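Local coordinates for cell division control protein 73 (Saccharomyces cerevisiae, PDB 3V46), which serves in the Paf1 complex during RNA polymerase II transcription elongation, its C-terminal Ras-like domain promoting association of that complex with chromatin, at residues P11-A23 against R66-F79. Numbering follows the deposited sequence. Where two conformers were deposited one is given.
Sequences PRKDPIILIPSAA and RPIRFIIVDNTRMF
Strands 16-18 and 68-73 pair in parallel, their axes 4.7 Å apart and 27° askew, and a ladder of four backbone hydrogen bonds joins them: I71 N to P15 O, I17 N to I71 O, V73 N to I17 O and I19 N to V73 O. Successive residues serve opposite faces of the sheet. On one, I17 and I72 lie abreast, and with CG1 of I17 turned beside its own backbone N (chi1 -61°), CD1 meets the F70 ring at CD1, 3.8 Å away; P15 CG reaches the same ring atom at 3.7 Å, while I68 CG2 sits over one ring face toward its rim. L160 of helix 149-166 packs on both I17 and F70. The pair belongs to the mixed sheet of a Ras-like α/β fold, one that does not bind GTP; 16-18 is an inner strand, with 88-92 on its other flank. On the face of I16, I71, L18 and V73, the turn that follows strand 68-73 brings M78 and F79 against I16 and L18. There I16 CD1 and M78 CE come tip to tip at 3.6 Å, and L18 CD2 touches both V73 CG2 (3.6 Å) and F79 CZ (3.8 Å). Near the start of the ladder, D14 runs alongside R69, but R69 salt-bridges its NE to E58, and D14 OD1 instead accepts a hydrogen bond from a water (2.7 Å) whose oxygen accepts from R69 N. With an alanine here in place of D14, that water is likely to lose its carboxylate acceptor. Beyond the last rung, a second water donates to D74 O and accepts from S21 N.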
ATOM      1  N   PRO A  11      -0.628  -8.197 -17.816  1.00 42.69           N
ATOM      2  CA  PRO A  11      -0.988  -6.774 -17.729  1.00 44.84           C
ATOM      3  C   PRO A  11       0.212  -5.853 -17.969  1.00 45.97           C
ATOM      4  O   PRO A  11       1.299  -6.103 -17.438  1.00 44.29           O
ATOM      5  CB  PRO A  11      -1.517  -6.628 -16.298  1.00 44.14           C
ATOM      6  CG  PRO A  11      -0.929  -7.778 -15.546  1.00 44.55           C
ATOM      7  CD  PRO A  11      -0.780  -8.894 -16.526  1.00 41.12           C
ATOM      8  N   ARG A  12       0.013  -4.799 -18.759  1.00 46.84           N
ATOM      9  CA  ARG A  12       1.126  -3.955 -19.189  1.00 47.37           C
ATOM     10  C   ARG A  12       1.046  -2.494 -18.747  1.00 45.93           C
ATOM     11  O   ARG A  12       2.051  -1.780 -18.809  1.00 48.43           O
ATOM     12  CB  ARG A  12       1.254  -4.000 -20.710  1.00 50.64           C
ATOM     13  CG  ARG A  12       1.695  -5.346 -21.252  1.00 54.94           C
ATOM     14  CD  ARG A  12       1.635  -5.353 -22.763  1.00 59.74           C
ATOM     15  NE  ARG A  12       1.941  -6.664 -23.326  1.00 63.45           N
ATOM     16  CZ  ARG A  12       1.888  -6.950 -24.623  1.00 63.47           C
ATOM     17  NH1 ARG A  12       1.538  -6.016 -25.499  1.00 63.52           N
ATOM     18  NH2 ARG A  12       2.181  -8.174 -25.045  1.00 65.81           N
ATOM     19  N   LYS A  13      -0.126  -2.032 -18.319  1.00 41.74           N
ATOM     20  CA  LYS A  13      -0.242  -0.652 -17.853  1.00 42.59           C
ATOM     21  C   LYS A  13       0.362  -0.576 -16.461  1.00 36.29           C
ATOM     22  O   LYS A  13       0.582  -1.612 -15.831  1.00 40.03           O
ATOM     23  CB  LYS A  13      -1.695  -0.170 -17.851  1.00 44.66           C
ATOM     24  CG  LYS A  13      -2.311  -0.069 -19.241  1.00 47.60           C
ATOM     25  CD  LYS A  13      -3.101   1.223 -19.409  1.00 50.20           C
ATOM     26  CE  LYS A  13      -3.763   1.291 -20.781  1.00 53.22           C
ATOM     27  NZ  LYS A  13      -4.558   2.538 -20.970  1.00 56.62           N
ATOM     28  N   ASP A  14       0.655   0.631 -15.980  1.00 30.28           N
ATOM     29  CA  ASP A  14       1.292   0.757 -14.670  1.00 24.88           C
ATOM     30  C   ASP A  14       0.355   0.311 -13.551  1.00 21.34           C
ATOM     31  O   ASP A  14      -0.794   0.752 -13.460  1.00 21.68           O
ATOM     32  CB  ASP A  14       1.768   2.185 -14.411  1.00 24.38           C
ATOM     33  CG  ASP A  14       2.933   2.586 -15.303  1.00 26.93           C
ATOM     34  OD1 ASP A  14       3.631   1.691 -15.829  1.00 28.02           O
ATOM     35  OD2 ASP A  14       3.165   3.800 -15.463  1.00 32.72           O
ATOM     36  N   PRO A  15       0.845  -0.580 -12.688  1.00 18.65           N
ATOM     37  CA  PRO A  15       0.003  -0.996 -11.564  1.00 16.75           C
ATOM     38  C   PRO A  15      -0.203   0.127 -10.544  1.00 16.14           C
ATOM     39  O   PRO A  15       0.597   1.067 -10.429  1.00 16.46           O
ATOM     40  CB  PRO A  15       0.793  -2.156 -10.948  1.00 18.67           C
ATOM     41  CG  PRO A  15       2.202  -1.911 -11.350  1.00 19.90           C
ATOM     42  CD  PRO A  15       2.149  -1.258 -12.691  1.00 21.43           C
ATOM     43  N   ILE A  16      -1.278  -0.003  -9.779  1.00 15.23           N
ATOM     44  CA  ILE A  16      -1.697   1.028  -8.853  1.00 15.19           C
ATOM     45  C   ILE A  16      -1.715   0.505  -7.423  1.00 13.90           C
ATOM     46  O   ILE A  16      -2.157  -0.619  -7.166  1.00 13.44           O
ATOM     47  CB  ILE A  16      -3.101   1.531  -9.220  1.00 15.40           C
ATOM     48  CG1 ILE A  16      -3.093   2.091 -10.651  1.00 17.82           C
ATOM     49  CG2 ILE A  16      -3.571   2.574  -8.235  1.00 17.48           C
ATOM     50  CD1 ILE A  16      -4.471   2.369 -11.233  1.00 21.09           C
ATOM     51  N   ILE A  17      -1.226   1.327  -6.499  1.00 12.61           N
ATOM     52  CA  ILE A  17      -1.309   1.061  -5.073  1.00 11.91           C
ATOM     53  C   ILE A  17      -2.186   2.136  -4.460  1.00 12.75           C
ATOM     54  O   ILE A  17      -1.962   3.326  -4.672  1.00 13.07           O
ATOM     55  CB  ILE A  17       0.077   1.086  -4.404  1.00 14.52           C
ATOM     56  CG1 ILE A  17       0.987   0.004  -4.999  1.00 15.79           C
ATOM     57  CG2 ILE A  17      -0.062   0.859  -2.899  1.00 13.84           C
ATOM     58  CD1 ILE A  17       2.440  -0.007  -4.467  1.00 16.01           C
ATOM     59  N   LEU A  18      -3.204   1.729  -3.715  1.00 11.99           N
ATOM     60  CA  LEU A  18      -4.077   2.693  -3.049  1.00 11.58           C
ATOM     61  C   LEU A  18      -3.634   2.872  -1.610  1.00 13.04           C
ATOM     62  O   LEU A  18      -3.530   1.903  -0.871  1.00 14.00           O
ATOM     63  CB  LEU A  18      -5.518   2.212  -3.054  1.00 13.02           C
ATOM     64  CG  LEU A  18      -6.140   1.906  -4.402  1.00 18.01           C
ATOM     65  CD1 LEU A  18      -7.597   1.504  -4.215  1.00 19.17           C
ATOM     66  CD2 LEU A  18      -6.026   3.114  -5.288  1.00 21.87           C
ATOM     67  N   ILE A  19      -3.408   4.121  -1.221  1.00 12.29           N
ATOM     68  CA  ILE A  19      -3.008   4.454   0.137  0.55 12.79           C
ATOM     69  C   ILE A  19      -3.759   5.705   0.589  1.00 16.41           C
ATOM     70  O   ILE A  19      -3.175   6.783   0.743  1.00 18.69           O
ATOM     71  CB  ILE A  19      -1.472   4.610   0.256  0.55 15.68           C
ATOM     72  CG1 ILE A  19      -1.061   4.771   1.724  0.55 13.16           C
ATOM     73  CG2 ILE A  19      -0.962   5.769  -0.615  0.55 21.32           C
ATOM     74  CD1 ILE A  19       0.416   4.614   1.968  0.55 22.06           C
ATOM     75  N   PRO A  20      -5.068   5.576   0.781  1.00 15.37           N
ATOM     76  CA  PRO A  20      -5.748   6.699   1.428  1.00 17.59           C
ATOM     77  C   PRO A  20      -5.291   6.783   2.879  1.00 18.23           C
ATOM     78  O   PRO A  20      -4.731   5.817   3.403  1.00 21.66           O
ATOM     79  CB  PRO A  20      -7.206   6.293   1.375  1.00 19.16           C
ATOM     80  CG  PRO A  20      -7.157   4.806   1.516  1.00 18.19           C
ATOM     81  CD  PRO A  20      -5.943   4.401   0.670  1.00 16.10           C
ATOM     82  N   SER A  21      -5.502   7.916   3.520  1.00 18.30           N
ATOM     83  CA  SER A  21      -5.040   8.056   4.886  1.00 20.04           C
ATOM     84  C   SER A  21      -6.152   8.467   5.832  1.00 20.38           C
ATOM     85  O   SER A  21      -7.141   9.073   5.430  1.00 23.16           O
ATOM     86  CB  SER A  21      -3.887   9.072   4.979  1.00 26.70           C
ATOM     87  OG  SER A  21      -4.290  10.389   4.626  1.00 32.04           O
ATOM     88  N   ALA A  22      -5.983   8.086   7.091  1.00 22.62           N
ATOM     89  CA  ALA A  22      -6.766   8.615   8.190  1.00 21.08           C
ATOM     90  C   ALA A  22      -5.799   9.284   9.171  1.00 21.52           C
ATOM     91  O   ALA A  22      -4.583   9.241   8.981  1.00 22.89           O
ATOM     92  CB  ALA A  22      -7.566   7.506   8.867  1.00 21.84           C
ATOM     93  N   ALA A  23      -6.321   9.918  10.211  1.00 21.52           N
ATOM     94  CA  ALA A  23      -5.457  10.649  11.113  1.00 24.37           C
ATOM     95  C   ALA A  23      -4.426   9.718  11.718  1.00 26.49           C
ATOM     96  O   ALA A  23      -3.288  10.113  11.950  1.00 26.54           O
ATOM     97  CB  ALA A  23      -6.285  11.325  12.218  1.00 26.28           C
ATOM     98  N   ARG A  66      11.462  -6.500 -16.587  1.00 27.61           N
ATOM     99  CA  ARG A  66      11.362  -5.063 -16.817  1.00 28.02           C
ATOM    100  C   ARG A  66      11.128  -4.307 -15.507  1.00 25.79           C
ATOM    101  O   ARG A  66      10.488  -4.831 -14.593  1.00 28.66           O
ATOM    102  CB  ARG A  66      10.215  -4.775 -17.783  1.00 34.95           C
ATOM    103  CG  ARG A  66       8.826  -5.066 -17.214  1.00 39.26           C
ATOM    104  CD  ARG A  66       7.745  -4.944 -18.295  1.00 44.76           C
ATOM    105  NE  ARG A  66       6.390  -4.949 -17.739  1.00 50.54           N
ATOM    106  CZ  ARG A  66       5.784  -6.025 -17.244  1.00 52.70           C
ATOM    107  NH1 ARG A  66       6.413  -7.194 -17.222  1.00 54.28           N
ATOM    108  NH2 ARG A  66       4.550  -5.931 -16.763  1.00 51.98           N
ATOM    109  N   PRO A  67      11.630  -3.062 -15.410  1.00 27.71           N
ATOM    110  CA  PRO A  67      11.268  -2.291 -14.211  1.00 25.98           C
ATOM    111  C   PRO A  67       9.761  -2.031 -14.176  1.00 22.38           C
ATOM    112  O   PRO A  67       9.126  -1.895 -15.217  1.00 25.82           O
ATOM    113  CB  PRO A  67      12.032  -0.967 -14.371  1.00 28.88           C
ATOM    114  CG  PRO A  67      12.963  -1.155 -15.529  1.00 33.52           C
ATOM    115  CD  PRO A  67      12.445  -2.289 -16.360  1.00 31.85           C
ATOM    116  N   ILE A  68       9.200  -1.949 -12.977  1.00 21.73           N
ATOM    117  CA  ILE A  68       7.776  -1.705 -12.807  1.00 19.80           C
ATOM    118  C   ILE A  68       7.600  -0.316 -12.209  1.00 20.70           C
ATOM    119  O   ILE A  68       8.290   0.046 -11.261  1.00 21.39           O
ATOM    120  CB  ILE A  68       7.125  -2.755 -11.877  1.00 22.10           C
ATOM    121  CG1 ILE A  68       7.266  -4.168 -12.455  1.00 23.01           C
ATOM    122  CG2 ILE A  68       5.655  -2.421 -11.634  1.00 23.84           C
ATOM    123  CD1 ILE A  68       6.676  -4.348 -13.842  1.00 27.78           C
ATOM    124  N   ARG A  69       6.703   0.469 -12.794  1.00 19.28           N
ATOM    125  CA  ARG A  69       6.409   1.802 -12.307  1.00 20.75           C
ATOM    126  C   ARG A  69       5.045   1.774 -11.663  1.00 18.73           C
ATOM    127  O   ARG A  69       4.047   1.448 -12.307  1.00 21.03           O
ATOM    128  CB  ARG A  69       6.418   2.819 -13.443  1.00 24.51           C
ATOM    129  CG  ARG A  69       7.777   3.016 -14.106  1.00 28.65           C
ATOM    130  CD  ARG A  69       7.723   4.109 -15.166  1.00 33.67           C
ATOM    131  NE  ARG A  69       9.007   4.259 -15.839  1.00 37.38           N
ATOM    132  CZ  ARG A  69       9.213   5.038 -16.898  1.00 37.87           C
ATOM    133  NH1 ARG A  69       8.213   5.739 -17.412  1.00 42.23           N
ATOM    134  NH2 ARG A  69      10.421   5.110 -17.447  1.00 38.98           N
ATOM    135  N   PHE A  70       5.019   2.082 -10.375  1.00 17.99           N
ATOM    136  CA  PHE A  70       3.783   2.157  -9.613  1.00 15.69           C
ATOM    137  C   PHE A  70       3.211   3.553  -9.558  1.00 16.47           C
ATOM    138  O   PHE A  70       3.932   4.533  -9.388  1.00 19.44           O
ATOM    139  CB  PHE A  70       4.009   1.675  -8.176  1.00 14.87           C
ATOM    140  CG  PHE A  70       4.413   0.242  -8.080  1.00 13.78           C
ATOM    141  CD1 PHE A  70       3.456  -0.760  -8.018  1.00 15.20           C
ATOM    142  CD2 PHE A  70       5.755  -0.114  -8.050  1.00 17.60           C
ATOM    143  CE1 PHE A  70       3.826  -2.093  -7.934  1.00 16.44           C
ATOM    144  CE2 PHE A  70       6.126  -1.440  -7.963  1.00 18.40           C
ATOM    145  CZ  PHE A  70       5.163  -2.429  -7.906  1.00 19.36           C
ATOM    146  N   ILE A  71       1.896   3.621  -9.689  1.00 15.76           N
ATOM    147  CA  ILE A  71       1.143   4.823  -9.396  1.00 17.06           C
ATOM    148  C   ILE A  71       0.556   4.626  -8.008  1.00 16.14           C
ATOM    149  O   ILE A  71      -0.183   3.678  -7.777  1.00 17.80           O
ATOM    150  CB  ILE A  71       0.019   5.001 -10.418  1.00 19.49           C
ATOM    151  CG1 ILE A  71       0.617   5.153 -11.825  1.00 24.56           C
ATOM    152  CG2 ILE A  71      -0.842   6.198 -10.066  1.00 22.34           C
ATOM    153  CD1 ILE A  71      -0.398   5.002 -12.919  1.00 29.07           C
ATOM    154  N   ILE A  72       0.894   5.512  -7.084  1.00 15.63           N
ATOM    155  CA  ILE A  72       0.483   5.378  -5.686  1.00 15.51           C
ATOM    156  C   ILE A  72      -0.382   6.581  -5.354  1.00 15.63           C
ATOM    157  O   ILE A  72       0.066   7.717  -5.429  1.00 16.12           O
ATOM    158  CB  ILE A  72       1.703   5.320  -4.761  1.00 16.42           C
ATOM    159  CG1 ILE A  72       2.645   4.202  -5.223  1.00 17.63           C
ATOM    160  CG2 ILE A  72       1.258   5.121  -3.304  1.00 17.69           C
ATOM    161  CD1 ILE A  72       3.914   4.067  -4.418  1.00 18.84           C
ATOM    162  N   VAL A  73      -1.644   6.332  -5.041  1.00 14.50           N
ATOM    163  CA  VAL A  73      -2.604   7.413  -4.907  1.00 14.14           C
ATOM    164  C   VAL A  73      -3.377   7.315  -3.617  1.00 13.53           C
ATOM    165  O   VAL A  73      -3.665   6.215  -3.148  1.00 13.36           O
ATOM    166  CB  VAL A  73      -3.593   7.458  -6.089  1.00 18.05           C
ATOM    167  CG1 VAL A  73      -2.908   7.987  -7.321  1.00 24.14           C
ATOM    168  CG2 VAL A  73      -4.211   6.087  -6.362  1.00 17.10           C
ATOM    169  N   ASP A  74      -3.762   8.473  -3.078  1.00 14.91           N
ATOM    170  CA  ASP A  74      -4.522   8.533  -1.825  1.00 15.29           C
ATOM    171  C   ASP A  74      -6.010   8.749  -2.047  1.00 15.70           C
ATOM    172  O   ASP A  74      -6.748   9.020  -1.105  1.00 18.36           O
ATOM    173  CB  ASP A  74      -3.957   9.596  -0.869  1.00 16.23           C
ATOM    174  CG  ASP A  74      -4.236  11.034  -1.309  1.00 18.86           C
ATOM    175  OD1 ASP A  74      -4.888  11.258  -2.341  1.00 19.42           O
ATOM    176  OD2 ASP A  74      -3.802  11.963  -0.591  1.00 22.42           O
ATOM    177  N   ASN A  75      -6.446   8.586  -3.293  1.00 17.57           N
ATOM    178  CA  ASN A  75      -7.816   8.869  -3.688  1.00 20.45           C
ATOM    179  C   ASN A  75      -8.143   8.071  -4.945  1.00 21.17           C
ATOM    180  O   ASN A  75      -7.277   7.424  -5.517  1.00 20.50           O
ATOM    181  CB  ASN A  75      -7.972  10.358  -3.982  1.00 21.13           C
ATOM    182  CG  ASN A  75      -7.179  10.780  -5.201  1.00 21.46           C
ATOM    183  OD1 ASN A  75      -7.693  10.784  -6.323  1.00 24.04           O
ATOM    184  ND2 ASN A  75      -5.911  11.085  -5.002  1.00 22.74           N
ATOM    185  N   THR A  76      -9.387   8.116  -5.387  1.00 23.17           N
ATOM    186  CA  THR A  76      -9.784   7.339  -6.558  1.00 25.40           C
ATOM    187  C   THR A  76     -10.296   8.205  -7.701  1.00 25.52           C
ATOM    188  O   THR A  76     -11.062   7.730  -8.542  1.00 26.99           O
ATOM    189  CB  THR A  76     -10.858   6.288  -6.202  1.00 29.56           C
ATOM    190  OG1 THR A  76     -11.999   6.937  -5.640  1.00 34.32           O
ATOM    191  CG2 THR A  76     -10.314   5.270  -5.201  1.00 32.16           C
ATOM    192  N   ARG A  77      -9.867   9.464  -7.747  1.00 26.85           N
ATOM    193  CA  ARG A  77     -10.309  10.372  -8.805  1.00 30.04           C
ATOM    194  C   ARG A  77      -9.842   9.927 -10.199  1.00 31.73           C
ATOM    195  O   ARG A  77     -10.491  10.227 -11.197  1.00 36.78           O
ATOM    196  CB  ARG A  77      -9.828  11.799  -8.520  1.00 32.90           C
ATOM    197  CG  ARG A  77     -10.364  12.385  -7.214  1.00 33.46           C
ATOM    198  CD  ARG A  77     -10.016  13.870  -7.059  1.00 35.17           C
ATOM    199  NE  ARG A  77      -8.570  14.102  -7.029  1.00 36.67           N
ATOM    200  CZ  ARG A  77      -7.821  14.040  -5.929  1.00 39.22           C
ATOM    201  NH1 ARG A  77      -6.515  14.257  -5.996  1.00 39.53           N
ATOM    202  NH2 ARG A  77      -8.380  13.759  -4.758  1.00 37.89           N
ATOM    203  N   MET A  78      -8.723   9.217 -10.266  1.00 33.10           N
ATOM    204  CA  MET A  78      -8.157   8.786 -11.543  1.00 34.80           C
ATOM    205  C   MET A  78      -8.961   7.658 -12.174  1.00 36.41           C
ATOM    206  O   MET A  78      -8.729   7.308 -13.326  1.00 37.02           O
ATOM    207  CB  MET A  78      -6.708   8.313 -11.367  1.00 35.05           C
ATOM    208  CG  MET A  78      -6.566   6.941 -10.703  1.00 37.05           C
ATOM    209  SD  MET A  78      -4.862   6.342 -10.676  1.00 38.91           S
ATOM    210  CE  MET A  78      -4.636   5.811 -12.371  1.00 41.39           C
ATOM    211  N   PHE A  79      -9.893   7.087 -11.418  1.00 32.80           N
ATOM    212  CA  PHE A  79     -10.595   5.883 -11.848  1.00 31.63           C
ATOM    213  C   PHE A  79     -11.823   6.241 -12.668  1.00 33.24           C
ATOM    214  O   PHE A  79     -12.957   6.052 -12.233  1.00 34.40           O
ATOM    215  CB  PHE A  79     -10.972   5.035 -10.633  1.00 25.95           C
ATOM    216  CG  PHE A  79      -9.791   4.398  -9.958  1.00 25.21           C
ATOM    217  CD1 PHE A  79      -9.016   5.111  -9.069  1.00 27.43           C
ATOM    218  CD2 PHE A  79      -9.453   3.088 -10.228  1.00 26.14           C
ATOM    219  CE1 PHE A  79      -7.929   4.518  -8.456  1.00 26.95           C
ATOM    220  CE2 PHE A  79      -8.375   2.502  -9.621  1.00 25.52           C
ATOM    221  CZ  PHE A  79      -7.613   3.219  -8.739  1.00 23.02           C
TER
HETATM  222  O   HOH W   1       3.478  -2.844 -15.682  1.00 40.03           O
HETATM  223  O   HOH W   2       4.986  -0.513 -15.099  1.00 29.10           O
HETATM  224  O   HOH W   3      -3.197  11.186   2.096  1.00 31.70           O
HETATM  225  O   HOH W   4      -6.556  10.102   1.670  1.00 35.02           O